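Local structure of aerobactin synthase IucC (Klebsiella pneumoniae, 6CN7) at residues Leu168-Val173 with Gly248-Leu253; His223-Gln228 with Leu276-Tyr281. The protein joins a second N-acetyl-N-hydroxylysine to N-citryl-N-acetyl-N-hydroxylysine, probably at the cost of ATP, completing the iron-chelating siderophore aerobactin. The protein carries 5 engineered substitutions. All coordinates share one frame; numbering follows the deposited sequence.

How the contacts relate
Both contacts lie within the IucA/IucC family region, yet they join different kinds of element. Contact 1 pairs two strands of the large antiparallel sheet, mostly backbone to backbone, with an indole N-H added near the corner at G251; L168, H169, W170 and F250 are buried and E249 is exposed at the border. Contact 2 sets the first turn of helix 224-234 against the irregular chain after strand 272-275, linked by a glutamine amide and a histidine ring. There H223, W225 and Q226 are buried, while L278, T279 and I280 are partly exposed. H169 stacks on W227, and L168 packs on L276. W227 also hydrogen-bonds E153 of the second subunit, while contact 1 touches no other chain.

Contact 1 (Leu168-Val173 with Gly248-Leu253); sequences LHWLAV and GEFGDL
The indole of W170 meets 248-253 along its edge: G248 O and F250 O both lie near the ring plane, and the phenyl ring of F250 in turn has W170 CD1 at its own edge. The two aromatic planes are inclined at 53°, an oblique pairing whose closest side-chain approach is W170 CD1 to F250 CB at 3.7 Å. On the other face of the sheet, the H169 imidazole has G248 O over one face and L171 CD2 at its edge. H169 CG is anti to the backbone N (chi1 -166°), which folds the ring back beside the neighbouring strand and brings CE1 within 3.5 Å of G248 CA. S246 OG bonds to H169 NE2.

Antiparallel pairing underlies all this. H169 and E249 form a non-hydrogen-bonded pair with CA atoms 4.2 Å apart, next to the hydrogen-bonded pair W170 and G248, where W170 N donates to G248 O at 2.8 Å. W170 NE1 donates to F250 O over 3.1 Å, the indole N-H coming from above the carbonyl plane. F204 meets the F250 ring edge-to-face. The indole thus gives its buried N-H a backbone acceptor, tying the chain just ahead of the corner at G251 to strand 165-174 through a side chain.

Contact 2 (His223-Gln228 with Leu276-Tyr281); sequences HPWQWQ and LPLTIY
H223 is the N-cap of helix 224-234, and its imidazole meets L278 from the chain that follows strand 272-275. With H223 CG anti to the backbone N (chi1 -167°), ND1 comes round to accept from W225 N in the ring plane at 3.1 Å. This capping bond holds the ring steady while L278 CD2 sits over one face in a CH-pi contact, 3.7 Å from the centroid of the H223 ring. The same methyl also reaches W225 CE3, at 4.0 Å, so it fills the angle between the two side chains. Y158 meets the histidine ring edge-to-face, and W150 packs against the indole.

Q226 makes the polar link. Its chain leaves the helix with CG anti to the backbone N, then bends at chi2 (75°), which turns the amide to grip T279 at two points. OE1 takes the backbone N-H of T279 over 3.0 Å in a nearly straight bond, while NE2 donates to T279 OG1. NE2 also bonds to M348 O, so the amide joins three parts of the chain. Beside it, T279 O lies at the edge of the W225 indole, and a water accepts from H223 N and donates to P277 O. The bond from Q226 NE2 to T279 OG1, 2.9 Å long, is almost linear at 178°, with the hydroxyl oxygen exactly in the amide plane.

Contact 1 (Leu168-Val173 with Gly248-Leu253)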
loop_
_atom_site.group_PDB
_atom_site.type_symbol
_atom_site.label_atom_id
_atom_site.label_comp_id
_atom_site.label_asym_id
_atom_site.label_seq_id
_atom_site.Cartn_x
_atom_site.Cartn_y
_atom_site.Cartn_z
ATOM N N LEU A 168 -4.927 0.716 -16.567
ATOM C CA LEU A 168 -5.968 0.564 -15.566
ATOM C C LEU A 168 -6.177 -0.907 -15.235
ATOM O O LEU A 168 -5.950 -1.793 -16.064
ATOM C CB LEU A 168 -7.282 1.170 -16.056
ATOM C CG LEU A 168 -7.232 2.655 -16.411
ATOM C CD1 LEU A 168 -8.579 3.107 -16.954
ATOM C CD2 LEU A 168 -6.818 3.491 -15.207
ATOM N N HIS A 169 -6.608 -1.155 -14.005
ATOM C CA HIS A 169 -7.033 -2.477 -13.580
ATOM C C HIS A 169 -8.518 -2.644 -13.883
ATOM O O HIS A 169 -9.292 -1.683 -13.827
ATOM C CB HIS A 169 -6.764 -2.667 -12.088
ATOM C CG HIS A 169 -6.847 -4.088 -11.631
ATOM N ND1 HIS A 169 -5.795 -4.970 -11.751
ATOM C CD2 HIS A 169 -7.852 -4.778 -11.044
ATOM C CE1 HIS A 169 -6.150 -6.144 -11.261
ATOM N NE2 HIS A 169 -7.393 -6.054 -10.825
ATOM N N TRP A 170 -8.915 -3.871 -14.214
ATOM C CA TRP A 170 -10.273 -4.154 -14.664
ATOM C C TRP A 170 -10.916 -5.210 -13.778
ATOM O O TRP A 170 -10.319 -6.262 -13.521
ATOM C CB TRP A 170 -10.278 -4.609 -16.124
ATOM C CG TRP A 170 -9.921 -3.505 -17.057
ATOM C CD1 TRP A 170 -8.673 -3.174 -17.495
ATOM C CD2 TRP A 170 -10.820 -2.567 -17.656
ATOM N NE1 TRP A 170 -8.739 -2.091 -18.337
ATOM C CE2 TRP A 170 -10.047 -1.698 -18.452
ATOM C CE3 TRP A 170 -12.205 -2.378 -17.601
ATOM C CZ2 TRP A 170 -10.613 -0.658 -19.185
ATOM C CZ3 TRP A 170 -12.764 -1.346 -18.331
ATOM C CH2 TRP A 170 -11.969 -0.500 -19.111
ATOM N N LEU A 171 -12.130 -4.923 -13.322
ATOM C CA LEU A 171 -12.931 -5.845 -12.532
ATOM C C LEU A 171 -14.163 -6.269 -13.318
ATOM O O LEU A 171 -14.530 -5.664 -14.329
ATOM C CB LEU A 171 -13.360 -5.205 -11.205
ATOM C CG LEU A 171 -12.266 -4.809 -10.214
ATOM C CD1 LEU A 171 -12.892 -4.182 -8.978
ATOM C CD2 LEU A 171 -11.416 -6.009 -9.836
ATOM N N ALA A 172 -14.804 -7.329 -12.833
ATOM C CA ALA A 172 -16.085 -7.785 -13.353
ATOM C C ALA A 172 -17.090 -7.798 -12.213
ATOM O O ALA A 172 -16.808 -8.338 -11.138
ATOM C CB ALA A 172 -15.969 -9.175 -13.985
ATOM N N VAL A 173 -18.255 -7.197 -12.445
ATOM C CA VAL A 173 -19.281 -7.054 -11.423
ATOM C C VAL A 173 -20.621 -7.470 -12.007
ATOM O O VAL A 173 -20.892 -7.270 -13.195
ATOM C CB VAL A 173 -19.352 -5.606 -10.892
ATOM C CG1 VAL A 173 -20.431 -5.472 -9.820
ATOM C CG2 VAL A 173 -18.001 -5.170 -10.347
ATOM N N GLY A 248 -7.357 -8.139 -14.134
ATOM C CA GLY A 248 -6.004 -7.679 -14.356
ATOM C C GLY A 248 -5.986 -6.350 -15.087
ATOM O O GLY A 248 -7.008 -5.680 -15.261
ATOM N N GLU A 249 -4.788 -5.974 -15.523
ATOM C CA GLU A 249 -4.583 -4.714 -16.221
ATOM C C GLU A 249 -4.678 -4.935 -17.724
ATOM O O GLU A 249 -4.111 -5.897 -18.255
ATOM C CB GLU A 249 -3.227 -4.113 -15.853
ATOM C CG GLU A 249 -3.097 -3.755 -14.382
ATOM C CD GLU A 249 -1.767 -3.106 -14.056
ATOM O OE1 GLU A 249 -0.868 -3.120 -14.926
ATOM O OE2 GLU A 249 -1.622 -2.577 -12.932
ATOM N N PHE A 250 -5.401 -4.048 -18.403
ATOM C CA PHE A 250 -5.576 -4.131 -19.845
ATOM C C PHE A 250 -5.653 -2.728 -20.425
ATOM O O PHE A 250 -6.017 -1.770 -19.739
ATOM C CB PHE A 250 -6.851 -4.889 -20.239
ATOM C CG PHE A 250 -6.896 -6.313 -19.771
ATOM C CD1 PHE A 250 -6.272 -7.316 -20.492
ATOM C CD2 PHE A 250 -7.590 -6.654 -18.623
ATOM C CE1 PHE A 250 -6.325 -8.631 -20.067
ATOM C CE2 PHE A 250 -7.647 -7.965 -18.193
ATOM C CZ PHE A 250 -7.014 -8.955 -18.917
ATOM N N GLY A 251 -5.312 -2.623 -21.703
ATOM C CA GLY A 251 -5.682 -1.474 -22.498
ATOM C C GLY A 251 -4.609 -0.409 -22.586
ATOM O O GLY A 251 -3.412 -0.648 -22.407
ATOM N N ASP A 252 -5.071 0.807 -22.862
ATOM C CA ASP A 252 -4.201 1.929 -23.162
ATOM C C ASP A 252 -3.532 2.460 -21.898
ATOM O O ASP A 252 -3.886 2.108 -20.770
ATOM C CB ASP A 252 -4.997 3.046 -23.837
ATOM C CG ASP A 252 -5.498 2.651 -25.211
ATOM O OD1 ASP A 252 -4.883 1.758 -25.831
ATOM O OD2 ASP A 252 -6.506 3.227 -25.667
ATOM N N LEU A 253 -2.549 3.332 -22.110
ATOM C CA LEU A 253 -1.830 3.989 -21.031
ATOM C C LEU A 253 -2.480 5.330 -20.726
ATOM O O LEU A 253 -2.840 6.081 -21.638
ATOM C CB LEU A 253 -0.364 4.188 -21.416
ATOM C CG LEU A 253 0.467 2.920 -21.622
ATOM C CD1 LEU A 253 1.851 3.267 -22.157
ATOM C CD2 LEU A 253 0.583 2.139 -20.322
HETATM O O HOH W 1 -3.068 -3.261 -11.119
#

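Contact 2 (His223-Gln228 with Leu276-Tyr281)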
loop_
_atom_site.group_PDB
_atom_site.type_symbol
_atom_site.label_atom_id
_atom_site.label_comp_id
_atom_site.label_asym_id
_atom_site.label_seq_id
_atom_site.Cartn_x
_atom_site.Cartn_y
_atom_site.Cartn_z
ATOM N N HIS A 223 -8.475 2.451 -10.884
ATOM C CA HIS A 223 -7.143 3.031 -10.813
ATOM C C HIS A 223 -6.198 2.030 -10.150
ATOM O O HIS A 223 -6.545 1.459 -9.108
ATOM C CB HIS A 223 -7.185 4.338 -10.018
ATOM C CG HIS A 223 -5.948 5.173 -10.145
ATOM N ND1 HIS A 223 -4.742 4.812 -9.586
ATOM C CD2 HIS A 223 -5.740 6.367 -10.749
ATOM C CE1 HIS A 223 -3.840 5.741 -9.849
ATOM N NE2 HIS A 223 -4.421 6.697 -10.552
ATOM N N PRO A 224 -5.011 1.781 -10.714
ATOM C CA PRO A 224 -4.140 0.749 -10.121
ATOM C C PRO A 224 -3.796 1.008 -8.661
ATOM O O PRO A 224 -3.688 0.057 -7.878
ATOM C CB PRO A 224 -2.896 0.776 -11.022
ATOM C CG PRO A 224 -2.957 2.079 -11.745
ATOM C CD PRO A 224 -4.404 2.404 -11.900
ATOM N N TRP A 225 -3.618 2.271 -8.268
ATOM C CA TRP A 225 -3.392 2.571 -6.858
ATOM C C TRP A 225 -4.599 2.179 -6.020
ATOM O O TRP A 225 -4.453 1.583 -4.946
ATOM C CB TRP A 225 -3.074 4.055 -6.669
ATOM C CG TRP A 225 -2.654 4.384 -5.266
ATOM C CD1 TRP A 225 -1.376 4.452 -4.786
ATOM C CD2 TRP A 225 -3.513 4.676 -4.158
ATOM N NE1 TRP A 225 -1.387 4.770 -3.452
ATOM C CE2 TRP A 225 -2.687 4.913 -3.040
ATOM C CE3 TRP A 225 -4.901 4.759 -4.000
ATOM C CZ2 TRP A 225 -3.204 5.229 -1.781
ATOM C CZ3 TRP A 225 -5.408 5.073 -2.754
ATOM C CH2 TRP A 225 -4.562 5.305 -1.661
ATOM N N GLN A 226 -5.803 2.503 -6.499
ATOM C CA GLN A 226 -7.017 2.117 -5.787
ATOM C C GLN A 226 -7.101 0.604 -5.629
ATOM O O GLN A 226 -7.441 0.104 -4.550
ATOM C CB GLN A 226 -8.242 2.653 -6.530
ATOM C CG GLN A 226 -9.568 2.450 -5.807
ATOM C CD GLN A 226 -9.765 3.408 -4.651
ATOM O OE1 GLN A 226 -8.851 4.136 -4.267
ATOM N NE2 GLN A 226 -10.970 3.416 -4.090
ATOM N N TRP A 227 -6.799 -0.144 -6.694
ATOM C CA TRP A 227 -6.804 -1.600 -6.592
ATOM C C TRP A 227 -5.713 -2.088 -5.650
ATOM O O TRP A 227 -5.948 -2.968 -4.813
ATOM C CB TRP A 227 -6.616 -2.234 -7.969
ATOM C CG TRP A 227 -6.297 -3.695 -7.884
ATOM C CD1 TRP A 227 -5.085 -4.286 -8.101
ATOM C CD2 TRP A 227 -7.199 -4.748 -7.536
ATOM N NE1 TRP A 227 -5.180 -5.645 -7.916
ATOM C CE2 TRP A 227 -6.469 -5.953 -7.570
ATOM C CE3 TRP A 227 -8.556 -4.790 -7.203
ATOM C CZ2 TRP A 227 -7.051 -7.186 -7.284
ATOM C CZ3 TRP A 227 -9.133 -6.013 -6.920
ATOM C CH2 TRP A 227 -8.381 -7.195 -6.963
ATOM N N GLN A 228 -4.512 -1.526 -5.782
ATOM C CA GLN A 228 -3.367 -1.986 -5.008
ATOM C C GLN A 228 -3.593 -1.787 -3.513
ATOM O O GLN A 228 -3.390 -2.708 -2.712
ATOM C CB GLN A 228 -2.122 -1.236 -5.480
ATOM C CG GLN A 228 -0.805 -1.691 -4.888
ATOM C CD GLN A 228 0.351 -0.850 -5.391
ATOM O OE1 GLN A 228 1.084 -0.249 -4.606
ATOM N NE2 GLN A 228 0.512 -0.790 -6.710
ATOM N N LEU A 276 -11.693 8.268 -11.878
ATOM C CA LEU A 276 -11.784 7.063 -11.074
ATOM C C LEU A 276 -11.666 7.403 -9.593
ATOM O O LEU A 276 -11.081 8.430 -9.238
ATOM C CB LEU A 276 -10.682 6.069 -11.464
ATOM C CG LEU A 276 -10.780 5.570 -12.910
ATOM C CD1 LEU A 276 -9.484 4.915 -13.372
ATOM C CD2 LEU A 276 -11.943 4.602 -13.057
ATOM N N PRO A 277 -12.213 6.573 -8.704
ATOM C CA PRO A 277 -12.097 6.865 -7.269
ATOM C C PRO A 277 -10.677 6.672 -6.753
ATOM O O PRO A 277 -9.980 5.725 -7.125
ATOM C CB PRO A 277 -13.060 5.863 -6.620
ATOM C CG PRO A 277 -13.933 5.371 -7.721
ATOM C CD PRO A 277 -13.109 5.432 -8.959
ATOM N N LEU A 278 -10.259 7.592 -5.885
ATOM C CA LEU A 278 -9.018 7.468 -5.123
ATOM C C LEU A 278 -9.374 7.743 -3.666
ATOM O O LEU A 278 -9.584 8.897 -3.280
ATOM C CB LEU A 278 -7.943 8.429 -5.629
ATOM C CG LEU A 278 -7.306 8.128 -6.991
ATOM C CD1 LEU A 278 -6.351 9.248 -7.391
ATOM C CD2 LEU A 278 -6.575 6.796 -6.973
ATOM N N THR A 279 -9.449 6.686 -2.862
ATOM C CA THR A 279 -9.862 6.798 -1.464
ATOM C C THR A 279 -8.632 7.132 -0.630
ATOM O O THR A 279 -7.877 6.243 -0.233
ATOM C CB THR A 279 -10.517 5.504 -0.995
ATOM O OG1 THR A 279 -11.576 5.156 -1.892
ATOM C CG2 THR A 279 -11.083 5.665 0.409
ATOM N N ILE A 280 -8.437 8.417 -0.352
ATOM C CA ILE A 280 -7.255 8.907 0.344
ATOM C C ILE A 280 -7.589 9.354 1.764
ATOM O O ILE A 280 -6.974 8.897 2.728
ATOM C CB ILE A 280 -6.585 10.044 -0.462
ATOM C CG1 ILE A 280 -6.010 9.480 -1.764
ATOM C CG2 ILE A 280 -5.488 10.718 0.347
ATOM C CD1 ILE A 280 -5.528 10.531 -2.734
ATOM N N TYR A 281 -8.559 10.252 1.909
ATOM C CA TYR A 281 -8.992 10.713 3.226
ATOM C C TYR A 281 -10.350 10.115 3.583
ATOM O O TYR A 281 -10.431 9.069 4.226
ATOM C CB TYR A 281 -9.066 12.241 3.270
ATOM C CG TYR A 281 -7.742 12.936 3.031
ATOM C CD1 TYR A 281 -6.868 13.190 4.082
ATOM C CD2 TYR A 281 -7.372 13.350 1.759
ATOM C CE1 TYR A 281 -5.658 13.830 3.868
ATOM C CE2 TYR A 281 -6.165 13.989 1.536
ATOM C CZ TYR A 281 -5.312 14.226 2.593
ATOM O OH TYR A 281 -4.111 14.863 2.374
HETATM O O HOH W 2 -10.485 3.525 -8.943
#